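Local coordinates for protein alpha-galactosidase (PDB 6LCJ) that probably hydrolyses terminal alpha-galactosidic bonds, as expected of a family GH36 glycosidase, and assembles as a hexamer, at residues E[405-409]-E[440-444]. Sequence-based numbering, arbitrary orientation.
Sequences YFRTR and LLPEE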
loop_
_atom_site.group_PDB
_atom_site.type_symbol
_atom_site.label_atom_id
_atom_site.label_comp_id
_atom_site.label_asym_id
_atom_site.label_seq_id
_atom_site.Cartn_x
_atom_site.Cartn_y
_atom_site.Cartn_z
ATOM N N TYR E 405 -9.662 39.457 -29.749
ATOM C CA TYR E 405 -10.243 38.931 -30.972
ATOM C C TYR E 405 -11.317 39.883 -31.470
ATOM O O TYR E 405 -12.079 40.450 -30.679
ATOM C CB TYR E 405 -10.842 37.538 -30.756
ATOM C CG TYR E 405 -9.828 36.469 -30.423
ATOM C CD1 TYR E 405 -9.187 35.747 -31.421
ATOM C CD2 TYR E 405 -9.515 36.180 -29.097
ATOM C CE1 TYR E 405 -8.250 34.763 -31.101
ATOM C CE2 TYR E 405 -8.592 35.197 -28.765
ATOM C CZ TYR E 405 -7.961 34.499 -29.762
ATOM O OH TYR E 405 -7.060 33.522 -29.416
ATOM N N PHE E 406 -11.353 40.069 -32.786
ATOM C CA PHE E 406 -12.478 40.675 -33.481
ATOM C C PHE E 406 -13.100 39.752 -34.509
ATOM O O PHE E 406 -14.291 39.859 -34.783
ATOM C CB PHE E 406 -12.050 41.974 -34.173
ATOM C CG PHE E 406 -11.590 43.026 -33.219
ATOM C CD1 PHE E 406 -10.259 43.075 -32.820
ATOM C CD2 PHE E 406 -12.488 43.944 -32.697
ATOM C CE1 PHE E 406 -9.832 44.024 -31.932
ATOM C CE2 PHE E 406 -12.073 44.903 -31.813
ATOM C CZ PHE E 406 -10.743 44.956 -31.425
ATOM N N ARG E 407 -12.330 38.837 -35.070
ATOM C CA ARG E 407 -12.878 37.905 -36.030
ATOM C C ARG E 407 -13.920 36.999 -35.386
ATOM O O ARG E 407 -13.919 36.750 -34.177
ATOM C CB ARG E 407 -11.756 37.070 -36.638
ATOM C CG ARG E 407 -11.020 36.204 -35.644
ATOM C CD ARG E 407 -9.810 35.600 -36.334
ATOM N NE ARG E 407 -9.430 34.300 -35.807
ATOM C CZ ARG E 407 -8.368 34.085 -35.039
ATOM N NH1 ARG E 407 -7.573 35.092 -34.680
ATOM N NH2 ARG E 407 -8.102 32.855 -34.630
ATOM N N THR E 408 -14.838 36.528 -36.211
ATOM C CA THR E 408 -15.665 35.402 -35.848
ATOM C C THR E 408 -15.308 34.160 -36.650
ATOM O O THR E 408 -15.714 33.059 -36.273
ATOM C CB THR E 408 -17.144 35.765 -36.029
ATOM O OG1 THR E 408 -17.308 36.527 -37.228
ATOM C CG2 THR E 408 -17.615 36.607 -34.857
ATOM N N ARG E 409 -14.539 34.303 -37.723
ATOM C CA ARG E 409 -14.028 33.149 -38.444
ATOM C C ARG E 409 -12.830 32.592 -37.695
ATOM O O ARG E 409 -12.021 33.346 -37.141
ATOM C CB ARG E 409 -13.642 33.534 -39.874
ATOM C CG ARG E 409 -14.838 34.097 -40.651
ATOM C CD ARG E 409 -14.507 34.577 -42.064
ATOM N NE ARG E 409 -14.219 33.466 -42.955
ATOM C CZ ARG E 409 -13.154 33.417 -43.745
ATOM N NH1 ARG E 409 -12.307 34.436 -43.746
ATOM N NH2 ARG E 409 -12.934 32.361 -44.526
ATOM N N LEU E 440 -11.225 39.001 -41.429
ATOM C CA LEU E 440 -12.239 39.867 -40.841
ATOM C C LEU E 440 -13.330 40.201 -41.855
ATOM O O LEU E 440 -13.035 40.529 -43.007
ATOM C CB LEU E 440 -11.586 41.155 -40.340
ATOM C CG LEU E 440 -10.541 41.062 -39.227
ATOM C CD1 LEU E 440 -10.076 42.468 -38.862
ATOM C CD2 LEU E 440 -11.130 40.356 -38.018
ATOM N N LEU E 441 -14.588 40.127 -41.424
ATOM C CA LEU E 441 -15.683 40.719 -42.184
ATOM C C LEU E 441 -15.562 42.247 -42.161
ATOM O O LEU E 441 -14.839 42.808 -41.332
ATOM C CB LEU E 441 -17.027 40.273 -41.607
ATOM C CG LEU E 441 -17.284 38.758 -41.552
ATOM C CD1 LEU E 441 -18.560 38.435 -40.789
ATOM C CD2 LEU E 441 -17.333 38.165 -42.936
ATOM N N PRO E 442 -16.240 42.941 -43.085
ATOM C CA PRO E 442 -16.181 44.425 -43.099
ATOM C C PRO E 442 -16.584 45.095 -41.792
ATOM O O PRO E 442 -15.923 46.038 -41.346
ATOM C CB PRO E 442 -17.149 44.792 -44.231
ATOM C CG PRO E 442 -17.069 43.624 -45.161
ATOM C CD PRO E 442 -16.863 42.396 -44.305
ATOM N N GLU E 443 -17.684 44.656 -41.192
ATOM C CA GLU E 443 -18.069 45.103 -39.860
ATOM C C GLU E 443 -16.921 44.953 -38.861
ATOM O O GLU E 443 -16.716 45.832 -38.017
ATOM C CB GLU E 443 -19.283 44.295 -39.407
ATOM C CG GLU E 443 -19.668 44.493 -37.969
ATOM C CD GLU E 443 -19.144 43.401 -37.024
ATOM O OE1 GLU E 443 -19.084 42.195 -37.428
ATOM O OE2 GLU E 443 -18.784 43.768 -35.879
ATOM N N GLU E 444 -16.170 43.844 -38.938
ATOM C CA GLU E 444 -15.086 43.577 -37.992
ATOM C C GLU E 444 -13.859 44.440 -38.263
ATOM O O GLU E 444 -13.192 44.880 -37.320
ATOM C CB GLU E 444 -14.744 42.085 -38.034
ATOM C CG GLU E 444 -15.933 41.216 -37.585
ATOM C CD GLU E 444 -15.779 39.726 -37.868
ATOM O OE1 GLU E 444 -14.903 39.333 -38.663
ATOM O OE2 GLU E 444 -16.557 38.939 -37.292
#
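Thr-408 and Glu-444 carry the polar side of this contact. The threonine hydroxyl gives its proton to the carboxylate: Thr-408 OG1 lies 2.5 Å from Glu-444 OE2, which accepts through its syn lone pair. Thr-408 can present it because chi1 (40°) sets OG1 between its own backbone N and carbonyl carbon. The hydroxyl has a second partner: Thr-408 OG1 also accepts a hydrogen bond from Arg-409 NE of the second subunit, and the reciprocal bond brings this chain's Arg-409 to that subunit's Thr-408.

The other carboxylate oxygen serves its own segment. Leu-441 N donates to Glu-444 OE1 over 2.9 Å, reaching it from above the carboxylate plane, 43° out of it. With Leu-441 at the N-cap of helix 442-453, a glutamate three residues on takes the cap residue's backbone N-H, one half of a capping box, the bond from the N-cap N-H to the side chain at N3; the leucine has no polar side chain with which to return the bond. This helix start follows strand 431-433, the eighth of the parallel TIM-barrel strands, and the partner loop follows the seventh, 398-400. Replacing Glu-444 by an alanine would probably leave both the Thr-408 hydroxyl and the Leu-441 N-H without this acceptor and weaken the tie between loop and helix start.

Apolar packing fills the flank. Leu-440 lays its CD2 branch against the loop backbone, 3.5 Å from Arg-407 N, and the same methyl lies 3.6 Å from Arg-407 CB. Beyond CB the arginine leads away, its guanidinium bonding to Phe-410 O and pairing with Asp-435, while Tyr-405 CD1 sits over one face of the guanidinium, 3.7 Å above its plane and offset toward the rim. Phe-406 meets Leu-440 more loosely, CB to CD2 4.3 Å, and sends its ring to Phe-451 and Leu-448 of the helix.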